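Local coordinates for protein Obg-like ATPase 1 (Schizosaccharomyces pombe, PDB 1NI3) that hydrolyses ATP, and GTP less efficiently, with magnesium as cofactor, and negatively regulates the G2/M transition of the cell cycle, at residues K78-V83 with G314-R319; A118-V123 with I228-M233. All blocks are in the same frame, centred on the assembly; numbering follows the deposited sequence.

Contact 1. Residues K78-V83 with G314-R319; sequences KPKSRV and GEDEVR
A parallel strand pairing joins the nucleotide-binding (OBG-type G) part of the chain to its TGS region: Ser81, Arg82 and Val83 run beside Glu317, Val318 and Arg319, the two short strand axes only 4° from parallel. The backbone ladder opens with Ser81 N donating to Asp316 O (3.1 Å). Ser81 O then accepts Val318 N, and Val318 O accepts Val83 N, so that Ser81 and Val318 are each bonded through both backbone N and O. On the face that carries Ser81, Val83, Glu317 and Arg319, the Glu317 chain leaves with CG anti to the backbone N (chi1 -176°), which sets CG 3.2 Å from Ser81 OG. Ser81 OG gives a hydrogen bond to Glu317 OE2 (3.0 Å) on its anti lone pair, the one turned away from the other carboxylate oxygen. On the face of Arg82 and Val318, Pro79 CG meets Val318 CG2 and Phe70 of helix 68-77 packs on Val318, while the Arg82 guanidinium pairs with Glu75 of that helix in a salt bridge. Before the strands begin, Lys80 and Asp316 lie side by side at the surface, with a long salt bridge of 3.7 Å from Lys80 NZ to Asp316 OD1. At the far end, Val83 CG1 sits over one face of the Arg319 guanidinium, 3.9 Å from Arg319 NE.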
loop_
_atom_site.group_PDB
_atom_site.type_symbol
_atom_site.label_atom_id
_atom_site.label_comp_id
_atom_site.label_asym_id
_atom_site.label_seq_id
_atom_site.Cartn_x
_atom_site.Cartn_y
_atom_site.Cartn_z
ATOM N N LYS A 78 28.113 -6.376 -5.822
ATOM C CA LYS A 78 28.260 -7.695 -5.218
ATOM C C LYS A 78 28.698 -7.547 -3.768
ATOM O O LYS A 78 29.822 -7.880 -3.412
ATOM C CB LYS A 78 29.282 -8.509 -6.000
ATOM C CG LYS A 78 28.879 -8.726 -7.432
ATOM C CD LYS A 78 29.742 -9.769 -8.091
ATOM C CE LYS A 78 29.433 -9.853 -9.567
ATOM N NZ LYS A 78 27.976 -10.047 -9.810
ATOM N N PRO A 79 27.805 -7.027 -2.916
ATOM C CA PRO A 79 28.077 -6.816 -1.493
ATOM C C PRO A 79 27.850 -8.063 -0.647
ATOM O O PRO A 79 27.095 -8.962 -1.027
ATOM C CB PRO A 79 27.095 -5.718 -1.132
ATOM C CG PRO A 79 25.890 -6.153 -1.906
ATOM C CD PRO A 79 26.478 -6.490 -3.272
ATOM N N LYS A 80 28.503 -8.095 0.508
ATOM C CA LYS A 80 28.376 -9.205 1.442
ATOM C C LYS A 80 26.926 -9.275 1.891
ATOM O O LYS A 80 26.386 -10.347 2.136
ATOM C CB LYS A 80 29.249 -8.963 2.674
ATOM C CG LYS A 80 30.726 -8.827 2.381
ATOM C CD LYS A 80 31.548 -8.569 3.639
ATOM C CE LYS A 80 33.028 -8.491 3.292
ATOM N NZ LYS A 80 33.896 -8.299 4.484
ATOM N N SER A 81 26.309 -8.103 1.979
ATOM C CA SER A 81 24.939 -7.968 2.427
ATOM C C SER A 81 24.047 -7.220 1.455
ATOM O O SER A 81 24.447 -6.196 0.898
ATOM C CB SER A 81 24.936 -7.254 3.778
ATOM O OG SER A 81 23.669 -6.682 4.057
ATOM N N ARG A 82 22.832 -7.725 1.262
ATOM C CA ARG A 82 21.880 -7.081 0.366
ATOM C C ARG A 82 20.573 -6.947 1.118
ATOM O O ARG A 82 19.972 -7.947 1.506
ATOM C CB ARG A 82 21.637 -7.937 -0.873
ATOM C CG ARG A 82 22.894 -8.498 -1.486
ATOM C CD ARG A 82 22.554 -9.343 -2.697
ATOM N NE ARG A 82 23.754 -9.736 -3.426
ATOM C CZ ARG A 82 23.746 -10.242 -4.657
ATOM N NH1 ARG A 82 22.601 -10.421 -5.306
ATOM N NH2 ARG A 82 24.886 -10.571 -5.245
ATOM N N VAL A 83 20.137 -5.716 1.339
ATOM C CA VAL A 83 18.886 -5.488 2.034
ATOM C C VAL A 83 17.913 -4.742 1.135
ATOM O O VAL A 83 18.100 -3.560 0.828
ATOM C CB VAL A 83 19.095 -4.674 3.321
ATOM C CG1 VAL A 83 17.776 -4.568 4.074
ATOM C CG2 VAL A 83 20.161 -5.331 4.178
ATOM N N GLY A 314 27.803 -0.231 -1.624
ATOM C CA GLY A 314 29.159 -0.355 -1.124
ATOM C C GLY A 314 29.577 -1.809 -1.101
ATOM O O GLY A 314 28.752 -2.686 -0.847
ATOM N N GLU A 315 30.855 -2.071 -1.356
ATOM C CA GLU A 315 31.360 -3.434 -1.363
ATOM C C GLU A 315 30.853 -4.234 -0.175
ATOM O O GLU A 315 30.671 -5.444 -0.265
ATOM C CB GLU A 315 32.894 -3.426 -1.404
ATOM C CG GLU A 315 33.477 -2.649 -2.587
ATOM C CD GLU A 315 33.061 -3.207 -3.947
ATOM O OE1 GLU A 315 33.328 -4.403 -4.209
ATOM O OE2 GLU A 315 32.474 -2.449 -4.756
ATOM N N ASP A 316 30.622 -3.561 0.942
ATOM C CA ASP A 316 30.109 -4.264 2.111
ATOM C C ASP A 316 28.609 -4.502 2.018
ATOM O O ASP A 316 28.140 -5.633 2.158
ATOM C CB ASP A 316 30.414 -3.507 3.407
ATOM C CG ASP A 316 31.769 -3.873 3.993
ATOM O OD1 ASP A 316 32.059 -5.088 4.106
ATOM O OD2 ASP A 316 32.540 -2.948 4.342
ATOM N N GLU A 317 27.846 -3.449 1.761
ATOM C CA GLU A 317 26.403 -3.622 1.686
ATOM C C GLU A 317 25.687 -2.735 0.684
ATOM O O GLU A 317 26.132 -1.643 0.346
ATOM C CB GLU A 317 25.808 -3.393 3.076
ATOM C CG GLU A 317 24.316 -3.630 3.191
ATOM C CD GLU A 317 23.763 -3.143 4.519
ATOM O OE1 GLU A 317 23.604 -1.909 4.688
ATOM O OE2 GLU A 317 23.514 -3.994 5.400
ATOM N N VAL A 318 24.555 -3.233 0.217
ATOM C CA VAL A 318 23.720 -2.502 -0.709
ATOM C C VAL A 318 22.320 -2.519 -0.119
ATOM O O VAL A 318 21.695 -3.578 -0.030
ATOM C CB VAL A 318 23.710 -3.177 -2.082
ATOM C CG1 VAL A 318 22.680 -2.513 -2.976
ATOM C CG2 VAL A 318 25.090 -3.106 -2.688
ATOM N N ARG A 319 21.834 -1.355 0.296
ATOM C CA ARG A 319 20.511 -1.290 0.885
ATOM C C ARG A 319 19.575 -0.243 0.287
ATOM O O ARG A 319 19.958 0.906 0.045
ATOM C CB ARG A 319 20.622 -1.057 2.383
ATOM C CG ARG A 319 19.285 -0.902 3.055
ATOM C CD ARG A 319 19.424 -0.979 4.551
ATOM N NE ARG A 319 18.135 -0.875 5.226
ATOM C CZ ARG A 319 17.999 -0.929 6.544
ATOM N NH1 ARG A 319 19.077 -1.086 7.299
ATOM N NH2 ARG A 319 16.800 -0.826 7.107
#

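Contact 2. Residues A118-V123 with I228-M233; sequences AIYQVV and IYLVNM
Gln121 CG stands anti to its backbone N (chi1 -177°), whereas Tyr229 CG lies anti to its carbonyl carbon (chi1 -66°), and the two side chains run side by side on one face of a parallel strand pair. The flat groups are turned 72° apart, with Gln121 OE1 at the edge of the Tyr229 ring, near its plane and 3.4 Å from Tyr229 CE2. Val123 CG2 comes in obliquely to the same ring, 3.7 Å from Tyr229 CD2, and Leu144 of helix 140-168 packs on both Gln121 and Tyr229. On the other face, Tyr120 CE1 lies 3.8 Å from Ile228 CD1, and Leu230 CD1 approaches Tyr120 CD1. The Tyr120 hydroxyl is hydrogen-bonded to Ile297 O.

Five backbone hydrogen bonds join the strands, from Ile228 N to Ile119 O (2.7 Å) through to Asn232 N to Val123 O (2.8 Å). The strands belong to the parallel core of the P-loop nucleotide-binding fold. At the end of strand 227-232, Asn232 ND2 hydrogen-bonds to Val31 O, while Asn232 OD1 accepts Val267 N. Val31 is a predicted ATP-binding residue, as is Met233, modelled as selenomethionine. All ten touching residues are buried, so the ladder satisfies backbone polar atoms in the buried interior, and the Asn232 amide, held by hydrogen bonds at both OD1 and ND2, ties the strand end to the probable nucleotide loop.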
loop_
_atom_site.group_PDB
_atom_site.type_symbol
_atom_site.label_atom_id
_atom_site.label_comp_id
_atom_site.label_asym_id
_atom_site.label_seq_id
_atom_site.Cartn_x
_atom_site.Cartn_y
_atom_site.Cartn_z
ATOM N N ALA A 118 -3.237 1.386 3.444
ATOM C CA ALA A 118 -3.639 0.906 2.125
ATOM C C ALA A 118 -4.284 -0.469 2.276
ATOM O O ALA A 118 -3.707 -1.378 2.876
ATOM C CB ALA A 118 -2.431 0.840 1.210
ATOM N N ILE A 119 -5.476 -0.604 1.710
ATOM C CA ILE A 119 -6.239 -1.834 1.784
ATOM C C ILE A 119 -6.104 -2.776 0.595
ATOM O O ILE A 119 -6.140 -2.363 -0.570
ATOM C CB ILE A 119 -7.746 -1.519 1.970
ATOM C CG1 ILE A 119 -8.026 -1.136 3.410
ATOM C CG2 ILE A 119 -8.600 -2.713 1.590
ATOM C CD1 ILE A 119 -9.455 -0.925 3.686
ATOM N N TYR A 120 -5.942 -4.051 0.914
ATOM C CA TYR A 120 -5.846 -5.095 -0.086
ATOM C C TYR A 120 -7.165 -5.844 0.025
ATOM O O TYR A 120 -7.317 -6.695 0.895
ATOM C CB TYR A 120 -4.707 -6.037 0.259
ATOM C CG TYR A 120 -3.379 -5.614 -0.318
ATOM C CD1 TYR A 120 -3.240 -5.414 -1.677
ATOM C CD2 TYR A 120 -2.248 -5.479 0.485
ATOM C CE1 TYR A 120 -2.019 -5.102 -2.236
ATOM C CE2 TYR A 120 -1.009 -5.169 -0.058
ATOM C CZ TYR A 120 -0.904 -4.983 -1.426
ATOM O OH TYR A 120 0.302 -4.700 -2.008
ATOM N N GLN A 121 -8.121 -5.536 -0.845
ATOM C CA GLN A 121 -9.439 -6.170 -0.798
ATOM C C GLN A 121 -9.566 -7.413 -1.646
ATOM O O GLN A 121 -9.660 -7.335 -2.868
ATOM C CB GLN A 121 -10.515 -5.162 -1.211
ATOM C CG GLN A 121 -11.945 -5.678 -1.124
ATOM C CD GLN A 121 -12.924 -4.558 -0.836
ATOM O OE1 GLN A 121 -14.086 -4.596 -1.246
ATOM N NE2 GLN A 121 -12.456 -3.551 -0.112
ATOM N N VAL A 122 -9.599 -8.561 -0.981
ATOM C CA VAL A 122 -9.711 -9.839 -1.667
ATOM C C VAL A 122 -11.126 -10.185 -2.157
ATOM O O VAL A 122 -11.997 -10.543 -1.363
ATOM C CB VAL A 122 -9.257 -10.977 -0.768
ATOM C CG1 VAL A 122 -9.305 -12.274 -1.532
ATOM C CG2 VAL A 122 -7.865 -10.687 -0.248
ATOM N N VAL A 123 -11.342 -10.106 -3.469
ATOM C CA VAL A 123 -12.643 -10.425 -4.058
ATOM C C VAL A 123 -12.690 -11.903 -4.455
ATOM O O VAL A 123 -11.772 -12.413 -5.103
ATOM C CB VAL A 123 -12.924 -9.554 -5.312
ATOM C CG1 VAL A 123 -14.296 -9.877 -5.881
ATOM C CG2 VAL A 123 -12.842 -8.077 -4.951
ATOM N N ILE A 228 -6.773 -1.775 -3.150
ATOM C CA ILE A 228 -6.286 -2.562 -4.271
ATOM C C ILE A 228 -7.042 -3.877 -4.268
ATOM O O ILE A 228 -6.906 -4.667 -3.328
ATOM C CB ILE A 228 -4.779 -2.837 -4.133
ATOM C CG1 ILE A 228 -3.999 -1.513 -4.126
ATOM C CG2 ILE A 228 -4.332 -3.748 -5.254
ATOM C CD1 ILE A 228 -2.538 -1.654 -3.698
ATOM N N TYR A 229 -7.830 -4.120 -5.314
ATOM C CA TYR A 229 -8.621 -5.350 -5.399
ATOM C C TYR A 229 -7.885 -6.579 -5.904
ATOM O O TYR A 229 -7.327 -6.582 -6.999
ATOM C CB TYR A 229 -9.846 -5.136 -6.284
ATOM C CG TYR A 229 -10.831 -4.164 -5.703
ATOM C CD1 TYR A 229 -10.833 -2.831 -6.094
ATOM C CD2 TYR A 229 -11.740 -4.566 -4.729
ATOM C CE1 TYR A 229 -11.718 -1.916 -5.531
ATOM C CE2 TYR A 229 -12.626 -3.665 -4.157
ATOM C CZ TYR A 229 -12.616 -2.342 -4.559
ATOM O OH TYR A 229 -13.503 -1.455 -3.993
ATOM N N LEU A 230 -7.905 -7.631 -5.101
ATOM C CA LEU A 230 -7.273 -8.877 -5.487
ATOM C C LEU A 230 -8.374 -9.901 -5.758
ATOM O O LEU A 230 -8.928 -10.475 -4.818
ATOM C CB LEU A 230 -6.350 -9.379 -4.378
ATOM C CG LEU A 230 -5.178 -8.490 -3.965
ATOM C CD1 LEU A 230 -4.355 -9.219 -2.913
ATOM C CD2 LEU A 230 -4.306 -8.149 -5.169
ATOM N N VAL A 231 -8.705 -10.105 -7.036
ATOM C CA VAL A 231 -9.744 -11.067 -7.419
ATOM C C VAL A 231 -9.182 -12.480 -7.385
ATOM O O VAL A 231 -8.572 -12.922 -8.348
ATOM C CB VAL A 231 -10.278 -10.825 -8.844
ATOM C CG1 VAL A 231 -11.393 -11.830 -9.144
ATOM C CG2 VAL A 231 -10.800 -9.418 -8.991
ATOM N N ASN A 232 -9.410 -13.187 -6.280
ATOM C CA ASN A 232 -8.905 -14.540 -6.106
ATOM C C ASN A 232 -9.772 -15.584 -6.799
ATOM O O ASN A 232 -10.931 -15.753 -6.449
ATOM C CB ASN A 232 -8.809 -14.871 -4.609
ATOM C CG ASN A 232 -8.249 -16.247 -4.355
ATOM O OD1 ASN A 232 -7.356 -16.694 -5.066
ATOM N ND2 ASN A 232 -8.748 -16.920 -3.323
HETATM N N MSE A 233 -9.207 -16.276 -7.784
HETATM C CA MSE A 233 -9.911 -17.329 -8.509
HETATM C C MSE A 233 -9.072 -18.620 -8.480
HETATM O O MSE A 233 -7.950 -18.618 -7.980
HETATM C CB MSE A 233 -10.123 -16.880 -9.929
HETATM C CG MSE A 233 -8.841 -16.693 -10.679
HETATM SE SE MSE A 233 -9.223 -15.865 -12.397
HETATM C CE MSE A 233 -7.929 -14.620 -12.681
#

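In the fold
Contacts 1 and 2 lie in one mixed sheet, with centres 34 Å apart and nearest atoms about 18 Å apart, and do not touch. Strand 22-27 bridges them, pairing in parallel with strand 81-90 of contact 1 and with strand 118-124 of contact 2. Along the chain, both segments of contact 2 fall between residues 78-83 and 314-319. Contact 2 is buried in the nucleotide-binding domain, and its strand 227-232 leads to a predicted ATP-binding residue. Contact 1 lies at the surface, where strand 317-324 of the TGS region extends the sheet. The two parts of this monomer thus share a continuous beta framework.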